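PDB 6BME: truncated hemoglobin 4 from Chlamydomonas reinhardtii, which binds heme b, whose iron takes a lysine and a histidine as axial ligands, and probably binds oxygen as truncated hemoglobins of its family do. Local coordinates for residues A[15-20]-A[45-50]; A[76-81]-A[116-121]. All coordinates share one frame; numbering follows the deposited sequence.

Interaction 1. Residues A[15-20]-A[45-50]. With HEM (protoporphyrin IX containing Fe), chain C; SO4 (sulfate ion), chain D.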
loop_
_atom_site.group_PDB
_atom_site.type_symbol
_atom_site.label_atom_id
_atom_site.label_comp_id
_atom_site.label_asym_id
_atom_site.label_seq_id
_atom_site.Cartn_x
_atom_site.Cartn_y
_atom_site.Cartn_z
ATOM N N ALA A 15 -11.488 3.095 9.423
ATOM C CA ALA A 15 -12.253 1.993 8.857
ATOM C C ALA A 15 -11.638 1.525 7.550
ATOM O O ALA A 15 -11.546 0.321 7.301
ATOM C CB ALA A 15 -13.709 2.409 8.644
ATOM N N THR A 16 -11.200 2.466 6.709
ATOM C CA THR A 16 -10.562 2.099 5.444
ATOM C C THR A 16 -9.281 1.311 5.682
ATOM O O THR A 16 -9.019 0.313 4.998
ATOM C CB THR A 16 -10.265 3.352 4.620
ATOM O OG1 THR A 16 -11.479 4.088 4.423
ATOM C CG2 THR A 16 -9.657 2.979 3.258
ATOM N N VAL A 17 -8.465 1.757 6.643
ATOM C CA VAL A 17 -7.235 1.041 6.979
ATOM C C VAL A 17 -7.544 -0.391 7.411
ATOM O O VAL A 17 -6.873 -1.342 6.983
ATOM C CB VAL A 17 -6.449 1.814 8.061
ATOM C CG1 VAL A 17 -5.341 0.938 8.669
ATOM C CG2 VAL A 17 -5.844 3.097 7.472
ATOM N N ASP A 18 -8.574 -0.573 8.246
ATOM C CA ASP A 18 -8.919 -1.915 8.714
ATOM C C ASP A 18 -9.364 -2.808 7.560
ATOM O O ASP A 18 -8.934 -3.965 7.457
ATOM C CB ASP A 18 -9.997 -1.841 9.796
ATOM C CG ASP A 18 -9.409 -1.641 11.188
ATOM O OD1 ASP A 18 -8.162 -1.591 11.310
ATOM O OD2 ASP A 18 -10.192 -1.532 12.156
ATOM N N VAL A 19 -10.222 -2.287 6.679
ATOM C CA VAL A 19 -10.636 -3.047 5.498
ATOM C C VAL A 19 -9.411 -3.490 4.704
ATOM O O VAL A 19 -9.264 -4.667 4.353
ATOM C CB VAL A 19 -11.583 -2.208 4.621
ATOM C CG1 VAL A 19 -11.763 -2.869 3.223
ATOM C CG2 VAL A 19 -12.920 -1.988 5.322
ATOM N N PHE A 20 -8.505 -2.545 4.445
ATOM C CA PHE A 20 -7.335 -2.791 3.613
ATOM C C PHE A 20 -6.397 -3.778 4.287
ATOM O O PHE A 20 -5.934 -4.734 3.657
ATOM C CB PHE A 20 -6.660 -1.446 3.334
ATOM C CG PHE A 20 -5.424 -1.520 2.493
ATOM C CD1 PHE A 20 -5.352 -2.349 1.377
ATOM C CD2 PHE A 20 -4.345 -0.703 2.784
ATOM C CE1 PHE A 20 -4.190 -2.391 0.599
ATOM C CE2 PHE A 20 -3.193 -0.733 2.009
ATOM C CZ PHE A 20 -3.114 -1.578 0.919
ATOM N N LYS A 45 2.149 1.244 8.696
ATOM C CA LYS A 45 2.378 1.088 7.265
ATOM C C LYS A 45 1.120 1.393 6.464
ATOM O O LYS A 45 1.160 2.131 5.468
ATOM C CB LYS A 45 2.852 -0.335 6.963
ATOM C CG LYS A 45 2.611 -0.760 5.510
ATOM C CD LYS A 45 3.147 -2.167 5.254
ATOM C CE LYS A 45 2.628 -2.735 3.932
ATOM N NZ LYS A 45 2.948 -1.872 2.747
ATOM N N GLN A 46 -0.008 0.802 6.864
ATOM C CA GLN A 46 -1.234 0.974 6.092
ATOM C C GLN A 46 -1.680 2.426 6.100
ATOM O O GLN A 46 -2.140 2.950 5.077
ATOM C CB GLN A 46 -2.318 0.051 6.641
ATOM C CG GLN A 46 -1.917 -1.428 6.569
ATOM C CD GLN A 46 -1.751 -1.908 5.134
ATOM O OE1 GLN A 46 -0.721 -1.674 4.490
ATOM N NE2 GLN A 46 -2.781 -2.577 4.620
ATOM N N ASN A 47 -1.544 3.096 7.246
ATOM C CA ASN A 47 -1.894 4.510 7.322
ATOM C C ASN A 47 -1.016 5.359 6.416
ATOM O O ASN A 47 -1.504 6.293 5.774
ATOM C CB ASN A 47 -1.796 4.997 8.765
ATOM C CG ASN A 47 -3.080 4.780 9.516
ATOM O OD1 ASN A 47 -4.029 5.527 9.330
ATOM N ND2 ASN A 47 -3.130 3.741 10.337
ATOM N N ARG A 48 0.288 5.074 6.373
ATOM C CA ARG A 48 1.177 5.865 5.529
ATOM C C ARG A 48 0.956 5.549 4.048
ATOM O O ARG A 48 1.044 6.442 3.195
ATOM C CB ARG A 48 2.632 5.620 5.937
ATOM C CG ARG A 48 3.555 6.769 5.561
ATOM C CD ARG A 48 4.947 6.619 6.140
ATOM N NE ARG A 48 5.694 7.866 5.988
ATOM C CZ ARG A 48 7.005 7.982 6.172
ATOM N NH1 ARG A 48 7.738 6.923 6.506
ATOM N NH2 ARG A 48 7.585 9.157 6.006
ATOM N N PHE A 49 0.651 4.284 3.736
ATOM C CA PHE A 49 0.302 3.885 2.369
ATOM C C PHE A 49 -0.901 4.678 1.881
ATOM O O PHE A 49 -0.886 5.259 0.787
ATOM C CB PHE A 49 0.014 2.373 2.347
ATOM C CG PHE A 49 -0.220 1.775 0.972
ATOM C CD1 PHE A 49 -1.330 2.122 0.209
ATOM C CD2 PHE A 49 0.622 0.783 0.493
ATOM C CE1 PHE A 49 -1.551 1.548 -1.053
ATOM C CE2 PHE A 49 0.415 0.204 -0.758
ATOM C CZ PHE A 49 -0.682 0.589 -1.530
ATOM N N LEU A 50 -1.951 4.727 2.703
ATOM C CA LEU A 50 -3.149 5.479 2.353
ATOM C C LEU A 50 -2.842 6.965 2.202
ATOM O O LEU A 50 -3.292 7.611 1.251
ATOM C CB LEU A 50 -4.223 5.238 3.418
ATOM C CG LEU A 50 -5.503 6.070 3.353
ATOM C CD1 LEU A 50 -6.241 5.816 2.048
ATOM C CD2 LEU A 50 -6.384 5.705 4.537
HETATM C CHA HEM C . 6.735 -1.606 4.983
HETATM C CHB HEM C . 4.331 1.473 2.137
HETATM C CHC HEM C . 4.041 -2.031 -1.192
HETATM C CHD HEM C . 4.861 -5.234 2.323
HETATM C C1A HEM C . 6.164 -0.433 4.539
HETATM C C2A HEM C . 6.123 0.863 5.203
HETATM C C3A HEM C . 5.440 1.695 4.392
HETATM C C4A HEM C . 5.035 0.971 3.209
HETATM C CMA HEM C . 5.114 3.187 4.606
HETATM C CAA HEM C . 6.754 1.234 6.582
HETATM C CBA HEM C . 6.170 0.400 7.723
HETATM C CGA HEM C . 6.608 0.891 9.090
HETATM O O1A HEM C . 7.843 0.883 9.390
HETATM O O2A HEM C . 5.699 1.269 9.887
HETATM C C1B HEM C . 4.163 0.827 0.928
HETATM C C2B HEM C . 3.838 1.435 -0.346
HETATM C C3B HEM C . 3.776 0.452 -1.257
HETATM C C4B HEM C . 4.026 -0.799 -0.584
HETATM C CMB HEM C . 3.641 2.949 -0.600
HETATM C CAB HEM C . 3.451 0.521 -2.769
HETATM C CBB HEM C . 2.764 1.511 -3.338
HETATM C C1C HEM C . 4.144 -3.215 -0.510
HETATM C C2C HEM C . 3.870 -4.516 -1.045
HETATM C C3C HEM C . 4.065 -5.416 -0.085
HETATM C C4C HEM C . 4.500 -4.704 1.104
HETATM C CMC HEM C . 3.394 -4.783 -2.489
HETATM C CAC HEM C . 3.857 -6.933 -0.257
HETATM C CBC HEM C . 3.377 -7.673 0.746
HETATM C C1D HEM C . 5.518 -4.534 3.321
HETATM C C2D HEM C . 6.149 -5.101 4.496
HETATM C C3D HEM C . 6.652 -4.103 5.221
HETATM C C4D HEM C . 6.368 -2.863 4.539
HETATM C CMD HEM C . 6.187 -6.602 4.829
HETATM C CAD HEM C . 7.396 -4.188 6.586
HETATM C CBD HEM C . 8.848 -4.593 6.375
HETATM C CGD HEM C . 9.484 -4.712 7.741
HETATM O O1D HEM C . 9.185 -3.866 8.621
HETATM O O2D HEM C . 10.300 -5.640 7.938
HETATM N NA HEM C . 5.482 -0.324 3.349
HETATM N NB HEM C . 4.276 -0.543 0.747
HETATM N NC HEM C . 4.535 -3.369 0.797
HETATM N ND HEM C . 5.682 -3.158 3.372
HETATM FE FE HEM C . 4.972 -1.858 2.066
HETATM S S SO4 D . 5.133 11.588 6.381
HETATM O O1 SO4 D . 4.192 12.622 5.989
HETATM O O2 SO4 D . 5.817 11.995 7.614
HETATM O O3 SO4 D . 6.155 11.425 5.342
HETATM O O4 SO4 D . 4.404 10.337 6.597
#
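Val17 and Gln46 bring the backbones of 15-20 and 45-50 closest, CA to CA 6.1 Å, where two helical segments cross at 112° with their axes 9.7 Å apart. Val17, compact and branched, fits this close passage: CG1 lies 3.7 Å from Gln46 CB, while CG2 reaches Asn47 OD1 and Leu50 CD2. The Gln46 chain bends at chi2 (-64°) and brings its amide NE2 over one face of the Phe20 ring, amide and ring planes only 16° apart. NE2 sits 3.0 Å above that ring, offset toward its rim; no hydrogen bond is involved. Phe20 also turns its edge to the face of Phe49 in a T-shaped pair, with CZ over the centre of the Phe49 ring. A flat ring suits Phe49, which takes that edge on one face and reaches the heme with CD2, 3.4 Å from HEM C2B. Lys45, one turn earlier, has the reach to bring NZ to the iron at 2.1 Å, with His69 the other axial ligand, the hexacoordinate state of this 2-on-2 globin. Helices 10-25 and 39-53 thus pack together beside helix 80-96, whose Phe90 meets both Phe20 and Phe49.

Interaction 2. Residues A[76-81]-A[116-121]. With HEM (protoporphyrin IX containing Fe), chain C.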
loop_
_atom_site.group_PDB
_atom_site.type_symbol
_atom_site.label_atom_id
_atom_site.label_comp_id
_atom_site.label_asym_id
_atom_site.label_seq_id
_atom_site.Cartn_x
_atom_site.Cartn_y
_atom_site.Cartn_z
ATOM N N ARG A 76 13.149 -12.338 -0.399
ATOM C CA ARG A 76 11.875 -13.022 -0.203
ATOM C C ARG A 76 11.016 -13.120 -1.467
ATOM O O ARG A 76 9.835 -13.482 -1.367
ATOM C CB ARG A 76 11.068 -12.329 0.911
ATOM C CG ARG A 76 11.826 -12.087 2.225
ATOM C CD ARG A 76 11.712 -13.238 3.204
ATOM N NE ARG A 76 10.325 -13.454 3.607
ATOM C CZ ARG A 76 9.668 -12.702 4.488
ATOM N NH1 ARG A 76 10.271 -11.672 5.069
ATOM N NH2 ARG A 76 8.403 -12.979 4.779
ATOM N N GLY A 77 11.551 -12.785 -2.640
ATOM C CA GLY A 77 10.820 -12.986 -3.876
ATOM C C GLY A 77 9.636 -12.069 -4.093
ATOM O O GLY A 77 8.728 -12.421 -4.850
ATOM N N LEU A 78 9.621 -10.896 -3.462
ATOM C CA LEU A 78 8.538 -9.937 -3.675
ATOM C C LEU A 78 8.563 -9.452 -5.120
ATOM O O LEU A 78 9.625 -9.101 -5.650
ATOM C CB LEU A 78 8.687 -8.758 -2.714
ATOM C CG LEU A 78 7.529 -7.757 -2.758
ATOM C CD1 LEU A 78 6.292 -8.486 -2.312
ATOM C CD2 LEU A 78 7.787 -6.514 -1.874
ATOM N N ASN A 79 7.402 -9.446 -5.777
ATOM C CA ASN A 79 7.397 -9.195 -7.216
ATOM C C ASN A 79 6.196 -8.345 -7.630
ATOM O O ASN A 79 5.383 -7.911 -6.805
ATOM C CB ASN A 79 7.462 -10.521 -7.997
ATOM C CG ASN A 79 6.244 -11.406 -7.778
ATOM O OD1 ASN A 79 5.120 -10.940 -7.800
ATOM N ND2 ASN A 79 6.476 -12.699 -7.582
ATOM N N LEU A 80 6.098 -8.107 -8.944
ATOM C CA LEU A 80 5.060 -7.233 -9.474
ATOM C C LEU A 80 3.667 -7.819 -9.279
ATOM O O LEU A 80 2.691 -7.067 -9.152
ATOM C CB LEU A 80 5.320 -6.963 -10.959
ATOM C CG LEU A 80 6.461 -5.998 -11.293
ATOM C CD1 LEU A 80 6.658 -5.931 -12.781
ATOM C CD2 LEU A 80 6.192 -4.594 -10.716
ATOM N N THR A 81 3.539 -9.149 -9.291
ATOM C CA THR A 81 2.233 -9.742 -9.029
ATOM C C THR A 81 1.791 -9.408 -7.608
ATOM O O THR A 81 0.627 -9.080 -7.367
ATOM C CB THR A 81 2.274 -11.257 -9.238
ATOM O OG1 THR A 81 2.813 -11.555 -10.539
ATOM C CG2 THR A 81 0.867 -11.855 -9.156
ATOM N N PRO A 116 6.995 0.522 -10.979
ATOM C CA PRO A 116 8.319 0.094 -11.468
ATOM C C PRO A 116 9.351 -0.159 -10.378
ATOM O O PRO A 116 10.328 -0.869 -10.640
ATOM C CB PRO A 116 8.740 1.256 -12.372
ATOM C CG PRO A 116 7.459 1.798 -12.864
ATOM C CD PRO A 116 6.538 1.726 -11.693
ATOM N N LEU A 117 9.178 0.383 -9.169
ATOM C CA LEU A 117 10.129 0.110 -8.096
ATOM C C LEU A 117 9.973 -1.286 -7.512
ATOM O O LEU A 117 10.788 -1.686 -6.671
ATOM C CB LEU A 117 9.975 1.138 -6.974
ATOM C CG LEU A 117 9.858 2.606 -7.406
ATOM C CD1 LEU A 117 9.441 3.478 -6.232
ATOM C CD2 LEU A 117 11.153 3.105 -8.038
ATOM N N PHE A 118 8.937 -2.016 -7.905
ATOM C CA PHE A 118 8.727 -3.381 -7.453
ATOM C C PHE A 118 9.034 -4.391 -8.543
ATOM O O PHE A 118 8.689 -5.569 -8.405
ATOM C CB PHE A 118 7.303 -3.535 -6.918
ATOM C CG PHE A 118 7.099 -2.825 -5.615
ATOM C CD1 PHE A 118 6.834 -1.464 -5.592
ATOM C CD2 PHE A 118 7.263 -3.503 -4.405
ATOM C CE1 PHE A 118 6.675 -0.782 -4.379
ATOM C CE2 PHE A 118 7.111 -2.839 -3.192
ATOM C CZ PHE A 118 6.821 -1.468 -3.181
ATOM N N ASP A 119 9.712 -3.960 -9.603
ATOM C CA ASP A 119 10.169 -4.857 -10.653
ATOM C C ASP A 119 11.460 -5.542 -10.204
ATOM O O ASP A 119 12.509 -4.889 -10.103
ATOM C CB ASP A 119 10.378 -4.076 -11.951
ATOM C CG ASP A 119 10.797 -4.960 -13.118
ATOM O OD1 ASP A 119 11.160 -6.142 -12.918
ATOM O OD2 ASP A 119 10.766 -4.448 -14.252
ATOM N N PRO A 120 11.433 -6.855 -9.968
ATOM C CA PRO A 120 12.641 -7.537 -9.473
ATOM C C PRO A 120 13.819 -7.451 -10.425
ATOM O O PRO A 120 14.960 -7.572 -9.975
ATOM C CB PRO A 120 12.177 -8.988 -9.295
ATOM C CG PRO A 120 10.657 -8.898 -9.213
ATOM C CD PRO A 120 10.304 -7.784 -10.128
ATOM N N GLU A 121 13.585 -7.239 -11.721
ATOM C CA GLU A 121 14.706 -7.140 -12.654
ATOM C C GLU A 121 15.611 -5.952 -12.349
ATOM O O GLU A 121 16.767 -5.940 -12.782
ATOM C CB GLU A 121 14.186 -7.068 -14.090
ATOM C CG GLU A 121 13.519 -8.363 -14.554
ATOM C CD GLU A 121 14.514 -9.408 -15.058
ATOM O OE1 GLU A 121 14.134 -10.207 -15.947
ATOM O OE2 GLU A 121 15.673 -9.433 -14.583
HETATM C CHA HEM C . 6.735 -1.606 4.983
HETATM C CHB HEM C . 4.331 1.473 2.137
HETATM C CHC HEM C . 4.041 -2.031 -1.192
HETATM C CHD HEM C . 4.861 -5.234 2.323
HETATM C C1A HEM C . 6.164 -0.433 4.539
HETATM C C2A HEM C . 6.123 0.863 5.203
HETATM C C3A HEM C . 5.440 1.695 4.392
HETATM C C4A HEM C . 5.035 0.971 3.209
HETATM C CMA HEM C . 5.114 3.187 4.606
HETATM C CAA HEM C . 6.754 1.234 6.582
HETATM C CBA HEM C . 6.170 0.400 7.723
HETATM C CGA HEM C . 6.608 0.891 9.090
HETATM O O1A HEM C . 7.843 0.883 9.390
HETATM O O2A HEM C . 5.699 1.269 9.887
HETATM C C1B HEM C . 4.163 0.827 0.928
HETATM C C2B HEM C . 3.838 1.435 -0.346
HETATM C C3B HEM C . 3.776 0.452 -1.257
HETATM C C4B HEM C . 4.026 -0.799 -0.584
HETATM C CMB HEM C . 3.641 2.949 -0.600
HETATM C CAB HEM C . 3.451 0.521 -2.769
HETATM C CBB HEM C . 2.764 1.511 -3.338
HETATM C C1C HEM C . 4.144 -3.215 -0.510
HETATM C C2C HEM C . 3.870 -4.516 -1.045
HETATM C C3C HEM C . 4.065 -5.416 -0.085
HETATM C C4C HEM C . 4.500 -4.704 1.104
HETATM C CMC HEM C . 3.394 -4.783 -2.489
HETATM C CAC HEM C . 3.857 -6.933 -0.257
HETATM C CBC HEM C . 3.377 -7.673 0.746
HETATM C C1D HEM C . 5.518 -4.534 3.321
HETATM C C2D HEM C . 6.149 -5.101 4.496
HETATM C C3D HEM C . 6.652 -4.103 5.221
HETATM C C4D HEM C . 6.368 -2.863 4.539
HETATM C CMD HEM C . 6.187 -6.602 4.829
HETATM C CAD HEM C . 7.396 -4.188 6.586
HETATM C CBD HEM C . 8.848 -4.593 6.375
HETATM C CGD HEM C . 9.484 -4.712 7.741
HETATM O O1D HEM C . 9.185 -3.866 8.621
HETATM O O2D HEM C . 10.300 -5.640 7.938
HETATM N NA HEM C . 5.482 -0.324 3.349
HETATM N NB HEM C . 4.276 -0.543 0.747
HETATM N NC HEM C . 4.535 -3.369 0.797
HETATM N ND HEM C . 5.682 -3.158 3.372
HETATM FE FE HEM C . 4.972 -1.858 2.066
#
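Leu78 and Phe118 meet at the wall of the heme pocket of this 2-on-2 globin, where the turn leading into helix 80-96 lies against the loop after helix 101-114. Apolar contacts dominate the side nearest the heme. Leu78 CD2 touches the edge of the Phe118 ring, 4.0 Å from CE2 and near the ring plane, and its other methyl, CD1, lies 3.5 Å from HEM CAC; a forked leucine can serve both. Phe118 CZ comes 3.5 Å from HEM CHC, and the ring also meets the axial ligand His69 edge-to-face. An alanine in place of Phe118 would probably leave Leu78 CD2 and the heme edge at CHC without their aromatic neighbour, and the His69 ring without its edge-to-face partner. Farther out, Pro120 CG packs on Asn79 CB. Side chain then meets backbone: Leu80 CD2 packs 3.5 Å from Phe118 O, and Pro120 CG lies 3.7 Å from Leu78 O, the compact proline ring lying against the 78-79 backbone. No hydrogen bond joins the two segments; the polar bonds shape each one separately. Asn79 is the N-cap of helix 80-96: with CG between the backbone N and the carbonyl carbon (chi1 64°), OD1 accepts from His82 N, and weakly from Thr81 N. Asp119 forms an Asx turn, in which Glu121 N donates to OD1 at 2.9 Å, meeting it from 46° above the carboxylate plane.

From the N terminus of this globin domain of a longer protein, helix 10-25 opens interaction 1; 24 residues later, 45-50 on helix 39-53 closes that loop. Helix 62-75, which carries His69, comes before interaction 2 opens at 76-81. Helices 80-96 and 101-114 fill most of the 34 residues until 116-121 closes this second loop. The loops follow in series, neither nested nor crossed. The centres of the two contacts lie about 21 Å apart on opposite sides of the chain's centre, yet both reach the heme: interaction 1 ties together the helices on the Lys45 side, interaction 2 joins the start of helix 80-96 to the loop after helix 101-114, on the His69 side.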